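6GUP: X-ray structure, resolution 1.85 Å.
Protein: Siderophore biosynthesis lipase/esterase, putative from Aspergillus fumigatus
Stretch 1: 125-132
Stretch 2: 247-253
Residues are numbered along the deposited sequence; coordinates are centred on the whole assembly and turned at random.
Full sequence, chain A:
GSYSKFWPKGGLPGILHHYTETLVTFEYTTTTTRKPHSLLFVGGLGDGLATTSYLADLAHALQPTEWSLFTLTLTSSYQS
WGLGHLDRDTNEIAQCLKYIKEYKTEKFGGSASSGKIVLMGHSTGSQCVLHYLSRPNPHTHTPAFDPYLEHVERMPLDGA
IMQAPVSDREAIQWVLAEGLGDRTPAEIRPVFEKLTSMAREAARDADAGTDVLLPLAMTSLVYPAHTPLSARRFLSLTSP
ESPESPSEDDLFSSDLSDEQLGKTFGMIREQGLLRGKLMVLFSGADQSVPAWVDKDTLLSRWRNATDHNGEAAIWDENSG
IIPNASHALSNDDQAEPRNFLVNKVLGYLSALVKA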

ATOM      1  N   GLY A 125      14.194   3.053  -2.963  1.00 33.45           N
ATOM      2  CA  GLY A 125      14.347   2.249  -1.748  1.00 31.69           C
ATOM      3  C   GLY A 125      15.775   2.200  -1.220  1.00 31.37           C
ATOM      4  O   GLY A 125      15.988   1.932  -0.038  1.00 31.34           O
ATOM      5  N   SER A 126      16.753   2.444  -2.098  1.00 31.94           N
ATOM      6  CA  SER A 126      18.159   2.598  -1.703  1.00 32.46           C
ATOM      7  C   SER A 126      18.410   3.773  -0.753  1.00 31.18           C
ATOM      8  O   SER A 126      19.346   3.722   0.050  1.00 30.16           O
ATOM      9  CB  SER A 126      19.044   2.754  -2.942  1.00 33.38           C
ATOM     10  OG  SER A 126      18.947   1.618  -3.783  1.00 34.41           O
ATOM     11  N   GLN A 127      17.592   4.823  -0.848  1.00 30.88           N
ATOM     12  CA  GLN A 127      17.638   5.941   0.103  1.00 31.52           C
ATOM     13  C   GLN A 127      17.378   5.447   1.523  1.00 31.02           C
ATOM     14  O   GLN A 127      18.091   5.822   2.449  1.00 30.78           O
ATOM     15  CB  GLN A 127      16.607   7.022  -0.242  1.00 33.72           C
ATOM     16  CG  GLN A 127      16.843   7.754  -1.555  1.00 37.78           C
ATOM     17  CD  GLN A 127      15.660   8.613  -1.969  1.00 43.56           C
ATOM     18  OE1 GLN A 127      14.852   9.029  -1.136  1.00 46.73           O
ATOM     19  NE2 GLN A 127      15.553   8.884  -3.264  1.00 45.06           N
ATOM     20  N   CYS A 128      16.357   4.601   1.679  1.00 32.10           N
ATOM     21  CA  CYS A 128      16.026   3.997   2.977  1.00 33.36           C
ATOM     22  C   CYS A 128      17.173   3.162   3.554  1.00 34.42           C
ATOM     23  O   CYS A 128      17.388   3.164   4.766  1.00 34.44           O
ATOM     24  CB  CYS A 128      14.769   3.126   2.870  1.00 33.82           C
ATOM     25  SG  CYS A 128      13.358   3.936   2.084  1.00 38.08           S
ATOM     26  N   VAL A 129      17.907   2.467   2.683  1.00 33.41           N
ATOM     27  CA  VAL A 129      19.044   1.632   3.094  1.00 32.14           C
ATOM     28  C   VAL A 129      20.177   2.497   3.657  1.00 31.85           C
ATOM     29  O   VAL A 129      20.654   2.245   4.764  1.00 32.01           O
ATOM     30  CB  VAL A 129      19.563   0.748   1.929  1.00 31.30           C
ATOM     31  CG1 VAL A 129      20.814  -0.029   2.333  1.00 30.68           C
ATOM     32  CG2 VAL A 129      18.478  -0.220   1.468  1.00 30.41           C
ATOM     33  N   LEU A 130      20.597   3.510   2.899  1.00 31.42           N
ATOM     34  CA  LEU A 130      21.668   4.419   3.336  1.00 32.29           C
ATOM     35  C   LEU A 130      21.258   5.258   4.552  1.00 34.22           C
ATOM     36  O   LEU A 130      22.079   5.514   5.433  1.00 34.88           O
ATOM     37  CB  LEU A 130      22.117   5.334   2.184  1.00 31.94           C
ATOM     38  CG  LEU A 130      23.263   6.325   2.446  1.00 32.13           C
ATOM     39  CD1 LEU A 130      24.486   5.651   3.053  1.00 33.25           C
ATOM     40  CD2 LEU A 130      23.647   7.041   1.160  1.00 29.96           C
ATOM     41  N   HIS A 131      19.992   5.673   4.594  1.00 35.43           N
ATOM     42  CA  HIS A 131      19.443   6.428   5.730  1.00 35.41           C
ATOM     43  C   HIS A 131      19.387   5.565   6.998  1.00 33.33           C
ATOM     44  O   HIS A 131      19.707   6.040   8.086  1.00 33.30           O
ATOM     45  CB  HIS A 131      18.049   6.964   5.382  1.00 37.91           C
ATOM     46  CG  HIS A 131      17.575   8.072   6.268  1.00 41.91           C
ATOM     47  ND1 HIS A 131      17.721   9.402   5.933  1.00 44.54           N
ATOM     48  CD2 HIS A 131      16.919   8.052   7.451  1.00 45.24           C
ATOM     49  CE1 HIS A 131      17.189  10.153   6.882  1.00 46.61           C
ATOM     50  NE2 HIS A 131      16.695   9.358   7.813  1.00 46.96           N
ATOM     51  N   TYR A 132      18.991   4.300   6.844  1.00 32.58           N
ATOM     52  CA  TYR A 132      19.016   3.317   7.942  1.00 32.25           C
ATOM     53  C   TYR A 132      20.416   3.204   8.558  1.00 33.94           C
ATOM     54  O   TYR A 132      20.560   3.199   9.783  1.00 35.13           O
ATOM     55  CB  TYR A 132      18.548   1.939   7.441  1.00 31.96           C
ATOM     56  CG  TYR A 132      18.364   0.884   8.514  1.00 31.99           C
ATOM     57  CD1 TYR A 132      19.449   0.145   8.991  1.00 31.95           C
ATOM     58  CD2 TYR A 132      17.099   0.602   9.034  1.00 31.52           C
ATOM     59  CE1 TYR A 132      19.284  -0.825   9.969  1.00 30.79           C
ATOM     60  CE2 TYR A 132      16.924  -0.369  10.012  1.00 31.12           C
ATOM     61  CZ  TYR A 132      18.018  -1.081  10.474  1.00 31.11           C
ATOM     62  OH  TYR A 132      17.854  -2.039  11.447  1.00 32.25           O
ATOM     63  N   SER A 247      19.271  18.174   0.031  1.00 56.51           N
ATOM     64  CA  SER A 247      18.043  17.736   0.706  1.00 55.76           C
ATOM     65  C   SER A 247      18.151  16.294   1.217  1.00 55.97           C
ATOM     66  O   SER A 247      19.128  15.595   0.939  1.00 56.17           O
ATOM     67  CB  SER A 247      16.843  17.866  -0.239  1.00 58.13           C
ATOM     68  OG  SER A 247      16.885  16.901  -1.279  1.00 58.49           O
ATOM     69  N   GLU A 248      17.131  15.870   1.964  1.00 56.00           N
ATOM     70  CA  GLU A 248      17.043  14.510   2.517  1.00 59.08           C
ATOM     71  C   GLU A 248      17.100  13.426   1.436  1.00 57.40           C
ATOM     72  O   GLU A 248      17.784  12.414   1.603  1.00 56.60           O
ATOM     73  CB  GLU A 248      15.751  14.361   3.338  1.00 65.23           C
ATOM     74  CG  GLU A 248      15.503  12.972   3.911  1.00 71.84           C
ATOM     75  CD  GLU A 248      14.180  12.867   4.639  1.00 75.60           C
ATOM     76  OE1 GLU A 248      13.129  12.962   3.970  1.00 75.01           O
ATOM     77  OE2 GLU A 248      14.189  12.670   5.872  1.00 75.99           O
ATOM     78  N   ASP A 249      16.370  13.646   0.344  1.00 59.53           N
ATOM     79  CA  ASP A 249      16.310  12.693  -0.770  1.00 63.40           C
ATOM     80  C   ASP A 249      17.607  12.638  -1.568  1.00 59.72           C
ATOM     81  O   ASP A 249      17.993  11.570  -2.051  1.00 57.51           O
ATOM     82  CB  ASP A 249      15.162  13.047  -1.724  1.00 71.96           C
ATOM     83  CG  ASP A 249      13.799  12.993  -1.057  1.00 80.84           C
ATOM     84  OD1 ASP A 249      13.580  12.111  -0.200  1.00 83.21           O
ATOM     85  OD2 ASP A 249      12.940  13.833  -1.397  1.00 83.10           O
ATOM     86  N   ASP A 250      18.278  13.782  -1.698  1.00 54.65           N
ATOM     87  CA  ASP A 250      19.439  13.914  -2.576  1.00 51.85           C
ATOM     88  C   ASP A 250      20.706  13.312  -1.948  1.00 46.43           C
ATOM     89  O   ASP A 250      21.610  14.028  -1.507  1.00 46.88           O
ATOM     90  CB  ASP A 250      19.631  15.391  -2.958  1.00 54.10           C
ATOM     91  CG  ASP A 250      20.602  15.584  -4.109  1.00 54.39           C
ATOM     92  OD1 ASP A 250      20.798  14.637  -4.897  1.00 53.19           O
ATOM     93  OD2 ASP A 250      21.163  16.694  -4.232  1.00 54.80           O
ATOM     94  N   LEU A 251      20.747  11.981  -1.923  1.00 40.97           N
ATOM     95  CA  LEU A 251      21.881  11.218  -1.397  1.00 39.09           C
ATOM     96  C   LEU A 251      22.855  10.785  -2.495  1.00 37.53           C
ATOM     97  O   LEU A 251      24.042  10.599  -2.222  1.00 37.52           O
ATOM     98  CB  LEU A 251      21.380   9.974  -0.651  1.00 39.03           C
ATOM     99  CG  LEU A 251      20.525  10.215   0.598  1.00 40.51           C
ATOM    100  CD1 LEU A 251      19.815   8.938   1.022  1.00 41.18           C
ATOM    101  CD2 LEU A 251      21.370  10.756   1.741  1.00 40.75           C
ATOM    102  N   PHE A 252      22.359  10.642  -3.729  1.00 36.03           N
ATOM    103  CA  PHE A 252      23.094   9.971  -4.806  1.00 35.16           C
ATOM    104  C   PHE A 252      23.474  10.863  -5.999  1.00 34.80           C
ATOM    105  O   PHE A 252      23.837  10.344  -7.059  1.00 33.50           O
ATOM    106  CB  PHE A 252      22.278   8.762  -5.293  1.00 34.60           C
ATOM    107  CG  PHE A 252      21.854   7.829  -4.188  1.00 33.38           C
ATOM    108  CD1 PHE A 252      22.804   7.258  -3.343  1.00 32.20           C
ATOM    109  CD2 PHE A 252      20.510   7.512  -3.991  1.00 32.37           C
ATOM    110  CE1 PHE A 252      22.424   6.398  -2.322  1.00 31.20           C
ATOM    111  CE2 PHE A 252      20.126   6.651  -2.971  1.00 32.32           C
ATOM    112  CZ  PHE A 252      21.084   6.094  -2.135  1.00 30.60           C
ATOM    113  N   SER A 253      23.418  12.189  -5.834  1.00 34.66           N
ATOM    114  CA  SER A 253      23.834  13.113  -6.903  1.00 35.30           C
ATOM    115  C   SER A 253      25.349  13.082  -7.109  1.00 35.74           C
ATOM    116  O   SER A 253      26.114  13.011  -6.147  1.00 36.33           O
ATOM    117  CB  SER A 253      23.376  14.550  -6.627  1.00 36.44           C
ATOM    118  OG  SER A 253      22.031  14.732  -7.031  1.00 38.59           O
TER

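Residues 125-132 form a helix that continues beyond the stretch, and residues 247-253 run past it as a segment without regular helix or strand. The helical assignment rests on successive i to i+4 bonds: Leu130 N to Ser126 O at 3.1 Å, His131 N to Gln127 O at 2.9 Å and Tyr132 N to Cys128 O at 2.9 Å. The irregular segment has a tighter local bond, Leu251 N to Asp249 O at 2.8 Å. The two backbones come nearest at Gln127 and Leu251, whose CA atoms lie 6.9 Å apart. Together the surfaces bury 379 Å², and no hydrogen bond crosses between them, so the contact rests on shape and van der Waals packing.

The helix meets its partner through Ser126, Gln127, Leu130 and His131, the i, i+1, i+4, i+5 spacing expected of one helical face. The CA-to-CB bonds of Ser126, Leu130 and His131 point toward the other stretch, whereas that of Cys128 points away.

Leu251 and Phe252 supply most of the opposing surface, and both have CA-to-CB bonds directed toward the helix. Leu251 is m at chi1 (-63°) and t at chi2 (166°), a common leucine pairing, and in this conformation its CD1 lies 3.8 Å from Gln127 CA. Such proximity to a main-chain carbon shows that the methyl packs against the helix backbone as well as its side chains. Leu130, t at chi1 and p at chi2 (51°), is in the other common leucine conformation. Its CD2 reaches both neighbours, lying 4.1 Å from Leu251 CB and 3.7 Å from Phe252 CE1, which makes this methyl a shared apolar contact.

Phe252 has chi1 of -52° (m) and chi2 of -56°, placing its ring beside the first turn of the stretch. Ser126 O lies at the ring edge, near its plane, with its closest approach of 3.7 Å to CZ. An edge approach suits a carbonyl oxygen, because the ring's hydrogens carry slight positive charge. The same oxygen accepts the helix bond from Leu130 N, so it keeps its backbone partner while touching the ring.

Gln127 has the largest covered area, 80 Å². Its CA-to-CB bond points sideways, but chi1 at -66° (m) and chi2 at 169° (t) extend the chain so that its end comes nearer the other stretch. The aliphatic part does apolar work: CG is 3.7 Å from Phe252 CE2, and CB is 3.9 Å from Leu251 CD1. At the amide end, OE1 lies 3.5 Å from Asp249 OD1. These are two acceptors, so the approach is no hydrogen bond, and the high B of Asp249 advises caution about its exact position.

His131, t at chi1 (-162°), brings CE1 to 4.0 Å from Glu248 OE2. The carboxylate gets there through an extended chain, with chi1 and chi2 both t, but the pair remains a simple contact; His131 NE2 is hydrogen-bonded elsewhere in the structure.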